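Local coordinates for protein endo-beta-1,4-mannanase (Alicyclobacillus acidocaldarius, PDB 4CD8) that hydrolyses internal beta-1,4-mannosidic linkages of mannans as a family GH113 endo-beta-1,4-mannanase with a TIM-barrel fold, at residues Trp27-Asp30 / Glu31-Ala34; Leu117-Trp120 / Glu121-Phe124; Leu255-Gln258 / Ala259-Tyr262. All blocks are in the same frame, centred on the assembly; numbering follows the deposited sequence.

Contact 1: residues Trp27-Asp30 / Glu31-Ala34; sequences WGTD and EARA
Thr-29 and Ala-32 meet side chain to side chain where the chain turns into helix 30-40. The hydroxyl of Thr-29 stands at the N-terminal end of the helix and accepts the amide hydrogen of Ala-32, OG1 to N at 3.0 Å with an N-H...O angle of 155°. The torsion makes this possible: OG1 sits between the backbone N and the carbonyl carbon (chi1 62°), turned toward the amides there. The same OG1 is hydrogen-bonded to the carbonyl oxygen of Thr-26, so one small hydroxyl ties the helix start to the preceding loop.

Ala-32 suits its place because its lone methyl fits against the loop, CB lying 3.4 Å from Thr-29 OG1 and 3.5 Å from Trp-27 O. Glu-31 bends back at chi2 (94°), and its carboxylate oxygen OE1 comes alongside Thr-29 CB at 3.5 Å. Acidic residues at the first helical positions, Asp-30 and Glu-31, are probably favoured by the partial positive charge at the helix start. Arg-33 lays its aliphatic part next to the Thr-29 carbonyl, CG to O at 3.6 Å, and goes on to touch Met-79 and Leu-82 of helix 73-85. That carbonyl also takes the amide of Arg-33, O to N at 3.2 Å, and the Asp-30 carbonyl takes the amide of Ala-34.

The indole of Trp-27 turns away from helix 30-40 to pack on Ile-76 and Met-79 of helix 73-85, its NE1 hydrogen-bonded to Gly-19 O. This is a classical threonine N-cap, here opening the helix that follows strand 13-18 in a TIM barrel.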
ATOM      1  N   TRP A  27      -2.214  -1.282 -17.250  1.00 20.21           N
ATOM      2  CA  TRP A  27      -3.154  -0.232 -16.865  1.00 19.96           C
ATOM      3  C   TRP A  27      -3.740   0.553 -18.055  1.00 19.00           C
ATOM      4  O   TRP A  27      -4.750   1.247 -17.922  1.00 19.66           O
ATOM      5  CB  TRP A  27      -2.485   0.727 -15.895  1.00 18.19           C
ATOM      6  CG  TRP A  27      -2.109   0.164 -14.572  1.00 16.56           C
ATOM      7  CD1 TRP A  27      -2.131  -1.152 -14.177  1.00 18.47           C
ATOM      8  CD2 TRP A  27      -1.593   0.906 -13.442  1.00 17.03           C
ATOM      9  NE1 TRP A  27      -1.674  -1.268 -12.889  1.00 17.97           N
ATOM     10  CE2 TRP A  27      -1.348  -0.020 -12.413  1.00 18.63           C
ATOM     11  CE3 TRP A  27      -1.319   2.264 -13.210  1.00 16.20           C
ATOM     12  CZ2 TRP A  27      -0.794   0.337 -11.197  1.00 17.25           C
ATOM     13  CZ3 TRP A  27      -0.812   2.623 -11.988  1.00 17.64           C
ATOM     14  CH2 TRP A  27      -0.570   1.667 -10.982  1.00 15.27           C
ATOM     15  N   GLY A  28      -3.130   0.402 -19.229  1.00 16.38           N
ATOM     16  CA  GLY A  28      -3.681   1.000 -20.431  1.00 22.12           C
ATOM     17  C   GLY A  28      -4.727   0.149 -21.141  1.00 21.22           C
ATOM     18  O   GLY A  28      -5.231   0.524 -22.152  1.00 34.58           O
ATOM     19  N   THR A  29      -5.084  -0.982 -20.565  1.00 22.50           N
ATOM     20  CA  THR A  29      -6.048  -1.864 -21.170  1.00 21.32           C
ATOM     21  C   THR A  29      -7.493  -1.440 -20.863  1.00 24.57           C
ATOM     22  O   THR A  29      -7.779  -0.749 -19.890  1.00 21.41           O
ATOM     23  CB  THR A  29      -5.868  -3.301 -20.645  1.00 20.03           C
ATOM     24  OG1 THR A  29      -6.089  -3.309 -19.243  1.00 25.53           O
ATOM     25  CG2 THR A  29      -4.478  -3.793 -20.868  1.00 18.69           C
ATOM     26  N   ASP A  30      -8.394  -1.906 -21.729  1.00 22.77           N
ATOM     27  CA  ASP A  30      -9.833  -1.762 -21.531  1.00 30.38           C
ATOM     28  C   ASP A  30     -10.248  -2.386 -20.218  1.00 25.25           C
ATOM     29  O   ASP A  30     -11.104  -1.854 -19.524  1.00 25.51           O
ATOM     30  CB  ASP A  30     -10.623  -2.448 -22.664  1.00 31.56           C
ATOM     31  CG  ASP A  30     -10.447  -1.743 -24.008  1.00 37.57           C
ATOM     32  OD1 ASP A  30     -10.033  -0.557 -23.972  1.00 42.35           O
ATOM     33  OD2 ASP A  30     -10.715  -2.356 -25.091  1.00 52.36           O
ATOM     34  N   GLU A  31      -9.615  -3.513 -19.895  1.00 20.75           N
ATOM     35  CA  GLU A  31      -9.924  -4.260 -18.684  1.00 28.80           C
ATOM     36  C   GLU A  31      -9.648  -3.397 -17.472  1.00 22.86           C
ATOM     37  O   GLU A  31     -10.467  -3.325 -16.549  1.00 22.23           O
ATOM     38  CB  GLU A  31      -9.118  -5.594 -18.614  1.00 31.99           C
ATOM     39  CG  GLU A  31      -9.553  -6.690 -19.609  1.00 35.02           C
ATOM     40  CD  GLU A  31      -8.756  -6.693 -20.919  1.00 48.78           C
ATOM     41  OE1 GLU A  31      -8.344  -5.611 -21.411  1.00 45.59           O
ATOM     42  OE2 GLU A  31      -8.535  -7.797 -21.475  1.00 64.17           O
ATOM     43  N   ALA A  32      -8.495  -2.745 -17.488  1.00 22.37           N
ATOM     44  CA  ALA A  32      -8.084  -1.875 -16.363  1.00 18.40           C
ATOM     45  C   ALA A  32      -9.080  -0.743 -16.151  1.00 20.93           C
ATOM     46  O   ALA A  32      -9.441  -0.447 -15.023  1.00 19.19           O
ATOM     47  CB  ALA A  32      -6.693  -1.315 -16.581  1.00 18.75           C
ATOM     48  N   ARG A  33      -9.517  -0.138 -17.237  1.00 19.69           N
ATOM     49  CA  ARG A  33     -10.464   0.972 -17.159  1.00 23.92           C
ATOM     50  C   ARG A  33     -11.796   0.500 -16.653  1.00 19.17           C
ATOM     51  O   ARG A  33     -12.389   1.141 -15.808  1.00 21.08           O
ATOM     52  CB  ARG A  33     -10.578   1.708 -18.506  1.00 25.89           C
ATOM     53  CG  ARG A  33      -9.263   2.388 -18.930  1.00 28.09           C
ATOM     54  CD  ARG A  33      -9.387   3.264 -20.167  1.00 35.28           C
ATOM     55  NE  ARG A  33      -9.949   4.595 -19.883  1.00 39.33           N
ATOM     56  CZ  ARG A  33      -9.307   5.608 -19.283  1.00 33.90           C
ATOM     57  NH1 ARG A  33      -8.044   5.494 -18.857  1.00 34.27           N
ATOM     58  NH2 ARG A  33      -9.942   6.762 -19.083  1.00 38.00           N
ATOM     59  N   ALA A  34     -12.247  -0.675 -17.084  1.00 20.99           N
ATOM     60  CA  ALA A  34     -13.466  -1.236 -16.559  1.00 19.48           C
ATOM     61  C   ALA A  34     -13.342  -1.586 -15.070  1.00 16.48           C
ATOM     62  O   ALA A  34     -14.279  -1.368 -14.278  1.00 19.83           O
ATOM     63  CB  ALA A  34     -13.855  -2.465 -17.379  1.00 23.22           C
TER

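Contact 2: residues Leu117-Trp120 / Glu121-Phe124; sequences LESW and EAWF
A chi1 of 179° sets Trp-123 CG opposite the backbone N, whereas Trp-120, at chi1 -81°, holds its indole beside the backbone N; across one helical turn the two side chains then run side by side. Their six-membered rings form an offset edge-to-face pair, the edge of Trp-120 toward the face of Trp-123, with planes at 84°. Trp-120 CZ3 reaches Trp-123 CE3 at 4.0 Å. Phe-124 crosses Trp-120 obliquely, its CE2 lying 3.8 Å from Trp-120 CE3, and one face of its ring receives Trp-123 CZ3 over the centre, 3.6 Å above the plane. Large flat side chains suit this buried side because residues three and four apart on a helix share a face, where broad rings can pack together and against the neighbouring helix. The Trp-120 carbonyl serves twice: O accepts the amide of Phe-124 at 2.8 Å and lies at the edge of the phenyl ring, 3.4 Å from CD2.

Ser-119 is the N-cap of the helix. Its short hydroxyl, OG, accepts from Ala-122 N at 2.9 Å and is also hydrogen-bonded to Gly-114 O. The Ala-122 methyl packs there too, CB lying 3.3 Å from Ser-119 OG and close to Leu-117 O. Glu-121 extends to accept from Gly-114 N at OE1, so both backbone groups of Gly-114 are held by side chains of the helix start.

The whole group opens helix 120-140, after strand 89-98 in the barrel. Trp-120 stacks on His-158 and meets Phe-109 edge-to-face, while Phe-124 packs on Met-161 and Thr-165 of helix 159-172 and meets Trp-162 edge-to-face.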
ATOM      1  N   LEU A 117      29.783   0.936  -4.936  1.00 26.04           N
ATOM      2  CA  LEU A 117      29.892  -0.360  -4.285  1.00 20.51           C
ATOM      3  C   LEU A 117      28.498  -0.970  -4.087  1.00 19.76           C
ATOM      4  O   LEU A 117      27.478  -0.326  -4.346  1.00 20.22           O
ATOM      5  CB  LEU A 117      30.653  -0.234  -2.963  1.00 18.33           C
ATOM      6  CG  LEU A 117      32.017   0.465  -3.032  1.00 28.13           C
ATOM      7  CD1 LEU A 117      32.686   0.528  -1.662  1.00 26.49           C
ATOM      8  CD2 LEU A 117      32.916  -0.226  -4.062  1.00 25.37           C
ATOM      9  N   GLU A 118      28.452  -2.222  -3.654  1.00 20.40           N
ATOM     10  CA  GLU A 118      27.191  -2.871  -3.306  0.50 19.32           C
ATOM     11  C   GLU A 118      26.821  -2.413  -1.905  1.00 18.25           C
ATOM     12  O   GLU A 118      27.027  -3.139  -0.925  1.00 19.01           O
ATOM     13  CB  GLU A 118      27.290  -4.410  -3.378  0.50 20.90           C
ATOM     14  CG  GLU A 118      27.425  -4.906  -4.816  0.50 24.90           C
ATOM     15  CD  GLU A 118      27.366  -6.420  -4.992  0.50 17.80           C
ATOM     16  OE1 GLU A 118      27.140  -7.166  -4.010  0.50 30.81           O
ATOM     17  OE2 GLU A 118      27.555  -6.863  -6.152  0.50 30.74           O
ATOM     18  N   SER A 119      26.303  -1.185  -1.811  1.00 20.76           N
ATOM     19  CA  SER A 119      26.125  -0.507  -0.526  1.00 18.99           C
ATOM     20  C   SER A 119      24.711   0.027  -0.316  1.00 17.42           C
ATOM     21  O   SER A 119      23.986   0.266  -1.283  1.00 16.21           O
ATOM     22  CB  SER A 119      27.073   0.694  -0.465  1.00 12.13           C
ATOM     23  OG  SER A 119      26.695   1.665  -1.417  1.00 19.89           O
ATOM     24  N   TRP A 120      24.380   0.297   0.955  1.00 16.97           N
ATOM     25  CA  TRP A 120      23.147   0.977   1.269  1.00 17.83           C
ATOM     26  C   TRP A 120      23.103   2.350   0.613  1.00 15.00           C
ATOM     27  O   TRP A 120      22.069   2.738   0.069  1.00 15.60           O
ATOM     28  CB  TRP A 120      22.985   1.068   2.776  1.00 16.45           C
ATOM     29  CG  TRP A 120      22.462  -0.192   3.350  1.00 15.89           C
ATOM     30  CD1 TRP A 120      23.146  -1.106   4.085  1.00 16.22           C
ATOM     31  CD2 TRP A 120      21.130  -0.649   3.260  1.00 16.97           C
ATOM     32  NE1 TRP A 120      22.313  -2.144   4.432  1.00 18.21           N
ATOM     33  CE2 TRP A 120      21.061  -1.877   3.949  1.00 17.03           C
ATOM     34  CE3 TRP A 120      19.986  -0.157   2.620  1.00 16.82           C
ATOM     35  CZ2 TRP A 120      19.864  -2.602   4.056  1.00 18.92           C
ATOM     36  CZ3 TRP A 120      18.816  -0.874   2.699  1.00 16.51           C
ATOM     37  CH2 TRP A 120      18.754  -2.072   3.431  1.00 17.68           C
ATOM     38  N   GLU A 121      24.244   3.039   0.591  1.00 16.18           N
ATOM     39  CA  GLU A 121      24.298   4.345  -0.069  1.00 17.18           C
ATOM     40  C   GLU A 121      23.892   4.252  -1.525  1.00 15.62           C
ATOM     41  O   GLU A 121      23.083   5.009  -2.041  1.00 17.59           O
ATOM     42  CB  GLU A 121      25.705   4.934   0.015  1.00 16.95           C
ATOM     43  CG  GLU A 121      25.790   6.343  -0.565  1.00 19.48           C
ATOM     44  CD  GLU A 121      27.131   7.009  -0.406  1.00 24.46           C
ATOM     45  OE1 GLU A 121      28.088   6.443   0.178  1.00 24.27           O
ATOM     46  OE2 GLU A 121      27.203   8.164  -0.853  1.00 31.59           O
ATOM     47  N   ALA A 122      24.462   3.253  -2.203  1.00 17.55           N
ATOM     48  CA  ALA A 122      24.142   3.099  -3.600  1.00 16.49           C
ATOM     49  C   ALA A 122      22.670   2.729  -3.825  1.00 16.87           C
ATOM     50  O   ALA A 122      22.031   3.225  -4.755  1.00 17.15           O
ATOM     51  CB  ALA A 122      25.037   2.074  -4.229  1.00 17.03           C
ATOM     52  N   TRP A 123      22.142   1.830  -2.991  1.00 15.08           N
ATOM     53  CA  TRP A 123      20.744   1.444  -3.128  1.00 16.82           C
ATOM     54  C   TRP A 123      19.837   2.644  -2.879  1.00 16.38           C
ATOM     55  O   TRP A 123      18.910   2.879  -3.642  1.00 16.34           O
ATOM     56  CB  TRP A 123      20.373   0.297  -2.198  1.00 12.70           C
ATOM     57  CG  TRP A 123      18.932  -0.072  -2.335  1.00 15.78           C
ATOM     58  CD1 TRP A 123      18.364  -0.859  -3.320  1.00 15.95           C
ATOM     59  CD2 TRP A 123      17.838   0.461  -1.571  1.00 15.96           C
ATOM     60  NE1 TRP A 123      16.995  -0.887  -3.165  1.00 15.64           N
ATOM     61  CE2 TRP A 123      16.656  -0.097  -2.089  1.00 13.90           C
ATOM     62  CE3 TRP A 123      17.755   1.336  -0.467  1.00 15.43           C
ATOM     63  CZ2 TRP A 123      15.408   0.207  -1.579  1.00 15.42           C
ATOM     64  CZ3 TRP A 123      16.491   1.614   0.073  1.00 16.20           C
ATOM     65  CH2 TRP A 123      15.344   1.050  -0.488  1.00 13.54           C
ATOM     66  N   PHE A 124      20.144   3.416  -1.829  1.00 16.33           N
ATOM     67  CA  PHE A 124      19.336   4.583  -1.575  1.00 18.81           C
ATOM     68  C   PHE A 124      19.425   5.611  -2.709  1.00 16.37           C
ATOM     69  O   PHE A 124      18.455   6.336  -2.961  1.00 14.58           O
ATOM     70  CB  PHE A 124      19.696   5.218  -0.242  1.00 17.59           C
ATOM     71  CG  PHE A 124      18.861   4.745   0.904  1.00 15.08           C
ATOM     72  CD1 PHE A 124      17.609   5.296   1.150  1.00 17.73           C
ATOM     73  CD2 PHE A 124      19.311   3.760   1.746  1.00 14.11           C
ATOM     74  CE1 PHE A 124      16.840   4.853   2.193  1.00 17.69           C
ATOM     75  CE2 PHE A 124      18.536   3.319   2.803  1.00 20.06           C
ATOM     76  CZ  PHE A 124      17.308   3.878   3.033  1.00 17.60           C
TER

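Contact 3: residues Leu255-Gln258 / Ala259-Tyr262; sequences LDEQ and ARFY
Arg-260 and Glu-257 form an i to i+3 salt bridge on the first turns of helix 255-268, an outer helix of the TIM barrel. From CB outward, the arginine first passes Glu-257 O, 3.6 Å from CB, and CG comes closer still to the preceding carbonyl, at 3.4 Å from Asp-256 O. CD carries the chain on past that same oxygen, and a bend at chi3 (-76°) then folds the guanidinium back toward the start of the helix. NE meets Glu-257 OE1, and Asp-256 O lies over the centre of one guanidinium face, facing CZ. NH1 ends beside Asp-256 CB at 3.4 Å; NH2 turns to Glu-257.

Arginine suits the place because its long, flexible chain can double back and offer two N-H groups at once. Glu-257 answers by bending at chi2 (70°); the two side chains cross at about a right angle, with the carboxylate and guanidinium planes 60° apart. The other carboxylate oxygen, OE2, is hydrogen-bonded to Gly-241 N, so each oxygen has its own partner. The carboxylate of Asp-256 is only a more distant charge, beyond salt-bridge range.

On the buried side, Gln-258 extends alongside Tyr-262, CG to CE2 at 4.0 Å, and the amide at the end of its straight chain can donate from NE2 to Cys-234 O. The flat ring of Tyr-262 fits against Ala-306 and Val-310 of helix 305-317, and Phe-261 meets the ring of Trp-209. Small Ala-259 keeps its methyl against Asp-256 O, while the amides of residues 259 to 262 each hydrogen-bond to the carbonyl four residues back.

Arg-260 grips side-on: NE and NH2 both donate to the single oxygen Glu-257 OE1, each at 3.1 Å, with that oxygen close to the guanidinium plane.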
ATOM      1  N   LEU A 255     -14.812 -18.019   1.121  1.00 26.62           N
ATOM      2  CA  LEU A 255     -15.278 -16.640   1.125  1.00 28.05           C
ATOM      3  C   LEU A 255     -15.548 -16.174   2.558  1.00 24.46           C
ATOM      4  O   LEU A 255     -15.191 -15.008   2.926  1.00 35.99           O
ATOM      5  CB  LEU A 255     -16.517 -16.499   0.212  1.00 31.31           C
ATOM      6  CG  LEU A 255     -16.281 -16.115  -1.266  1.00 35.72           C
ATOM      7  CD1 LEU A 255     -15.238 -16.985  -1.988  1.00 35.65           C
ATOM      8  CD2 LEU A 255     -17.604 -16.124  -2.032  1.00 35.03           C
ATOM      9  N   ASP A 256     -16.081 -17.089   3.383  1.00 31.51           N
ATOM     10  CA  ASP A 256     -16.454 -16.749   4.755  1.00 34.52           C
ATOM     11  C   ASP A 256     -15.234 -16.362   5.606  1.00 32.81           C
ATOM     12  O   ASP A 256     -15.360 -15.558   6.524  1.00 35.37           O
ATOM     13  CB  ASP A 256     -17.235 -17.898   5.424  1.00 38.41           C
ATOM     14  CG  ASP A 256     -18.636 -18.095   4.834  1.00 43.28           C
ATOM     15  OD1 ASP A 256     -19.059 -17.276   3.974  1.00 62.12           O
ATOM     16  OD2 ASP A 256     -19.288 -19.052   5.248  1.00 66.29           O
ATOM     17  N   GLU A 257     -14.067 -16.933   5.308  1.00 29.17           N
ATOM     18  CA  GLU A 257     -12.842 -16.660   6.077  1.00 28.68           C
ATOM     19  C   GLU A 257     -12.425 -15.201   5.895  1.00 25.96           C
ATOM     20  O   GLU A 257     -12.064 -14.514   6.862  1.00 28.32           O
ATOM     21  CB  GLU A 257     -11.708 -17.602   5.636  1.00 26.85           C
ATOM     22  CG  GLU A 257     -10.347 -17.428   6.327  1.00 28.02           C
ATOM     23  CD  GLU A 257     -10.297 -17.856   7.791  1.00 34.86           C
ATOM     24  OE1 GLU A 257     -11.345 -18.225   8.381  1.00 39.49           O
ATOM     25  OE2 GLU A 257      -9.158 -17.817   8.361  1.00 43.90           O
ATOM     26  N   GLN A 258     -12.474 -14.739   4.647  1.00 20.89           N
ATOM     27  CA  GLN A 258     -12.176 -13.338   4.339  1.00 24.83           C
ATOM     28  C   GLN A 258     -13.166 -12.433   5.081  1.00 19.94           C
ATOM     29  O   GLN A 258     -12.779 -11.421   5.646  1.00 25.48           O
ATOM     30  CB  GLN A 258     -12.269 -13.108   2.844  1.00 24.68           C
ATOM     31  CG  GLN A 258     -11.959 -11.685   2.416  1.00 20.12           C
ATOM     32  CD  GLN A 258     -12.126 -11.523   0.917  1.00 20.47           C
ATOM     33  OE1 GLN A 258     -13.244 -11.563   0.423  1.00 23.23           O
ATOM     34  NE2 GLN A 258     -11.014 -11.345   0.190  1.00 22.32           N
ATOM     35  N   ALA A 259     -14.453 -12.807   5.098  1.00 21.75           N
ATOM     36  CA  ALA A 259     -15.446 -12.011   5.829  1.00 23.88           C
ATOM     37  C   ALA A 259     -15.128 -11.942   7.334  1.00 25.56           C
ATOM     38  O   ALA A 259     -15.205 -10.850   7.935  1.00 28.05           O
ATOM     39  CB  ALA A 259     -16.851 -12.551   5.608  1.00 27.56           C
ATOM     40  N   ARG A 260     -14.750 -13.088   7.919  1.00 27.50           N
ATOM     41  CA  ARG A 260     -14.408 -13.173   9.352  1.00 26.47           C
ATOM     42  C   ARG A 260     -13.232 -12.238   9.658  1.00 28.09           C
ATOM     43  O   ARG A 260     -13.229 -11.553  10.678  1.00 28.21           O
ATOM     44  CB  ARG A 260     -14.078 -14.611   9.809  1.00 30.08           C
ATOM     45  CG  ARG A 260     -15.277 -15.546   9.927  1.00 31.82           C
ATOM     46  CD  ARG A 260     -14.886 -16.945  10.427  1.00 34.85           C
ATOM     47  NE  ARG A 260     -14.241 -17.823   9.426  1.00 29.38           N
ATOM     48  CZ  ARG A 260     -14.881 -18.650   8.577  1.00 42.27           C
ATOM     49  NH1 ARG A 260     -16.217 -18.713   8.537  1.00 31.14           N
ATOM     50  NH2 ARG A 260     -14.179 -19.395   7.730  1.00 36.55           N
ATOM     51  N   PHE A 261     -12.239 -12.195   8.767  1.00 26.91           N
ATOM     52  CA  PHE A 261     -11.129 -11.250   8.959  1.00 26.55           C
ATOM     53  C   PHE A 261     -11.640  -9.813   9.015  1.00 23.90           C
ATOM     54  O   PHE A 261     -11.268  -9.068   9.930  1.00 23.18           O
ATOM     55  CB  PHE A 261     -10.101 -11.370   7.856  1.00 26.66           C
ATOM     56  CG  PHE A 261      -9.046 -10.322   7.921  1.00 25.50           C
ATOM     57  CD1 PHE A 261      -7.931 -10.502   8.713  1.00 23.97           C
ATOM     58  CD2 PHE A 261      -9.187  -9.126   7.215  1.00 19.57           C
ATOM     59  CE1 PHE A 261      -6.954  -9.515   8.793  1.00 24.20           C
ATOM     60  CE2 PHE A 261      -8.226  -8.132   7.305  1.00 25.05           C
ATOM     61  CZ  PHE A 261      -7.094  -8.323   8.085  1.00 20.16           C
ATOM     62  N   TYR A 262     -12.463  -9.418   8.039  1.00 24.71           N
ATOM     63  CA  TYR A 262     -12.967  -8.010   7.995  1.00 19.86           C
ATOM     64  C   TYR A 262     -13.834  -7.711   9.219  1.00 21.47           C
ATOM     65  O   TYR A 262     -13.687  -6.655   9.856  1.00 24.12           O
ATOM     66  CB  TYR A 262     -13.721  -7.733   6.680  1.00 21.88           C
ATOM     67  CG  TYR A 262     -12.780  -7.343   5.544  1.00 22.53           C
ATOM     68  CD1 TYR A 262     -12.371  -6.013   5.366  1.00 21.35           C
ATOM     69  CD2 TYR A 262     -12.267  -8.294   4.682  1.00 17.91           C
ATOM     70  CE1 TYR A 262     -11.510  -5.664   4.351  1.00 23.73           C
ATOM     71  CE2 TYR A 262     -11.399  -7.970   3.665  1.00 20.22           C
ATOM     72  CZ  TYR A 262     -11.007  -6.656   3.502  1.00 19.37           C
ATOM     73  OH  TYR A 262     -10.150  -6.328   2.501  1.00 22.74           O
TER

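All three contacts lie at the first turns of helices around the barrel, and none touches another. Contacts 1 and 2 share one solution, a hydroxyl N-cap whose oxygen is also hydrogen-bonded to a loop carbonyl; contact 3 instead uses a salt bridge along the helix. Contacts 2 and 3 lie on opposite sides of the chain's centre, their centres about 42 Å apart; the centre of contact 1 is about 37 Å from that of contact 2 and about 28 Å from that of contact 3. The bound ligands stay at a distance: the side chains of Phe-261 and Trp-123 are about 10 and 14 Å from the mannose-like imidazole compound, and that of Trp-27 is about 11 Å from the mannose.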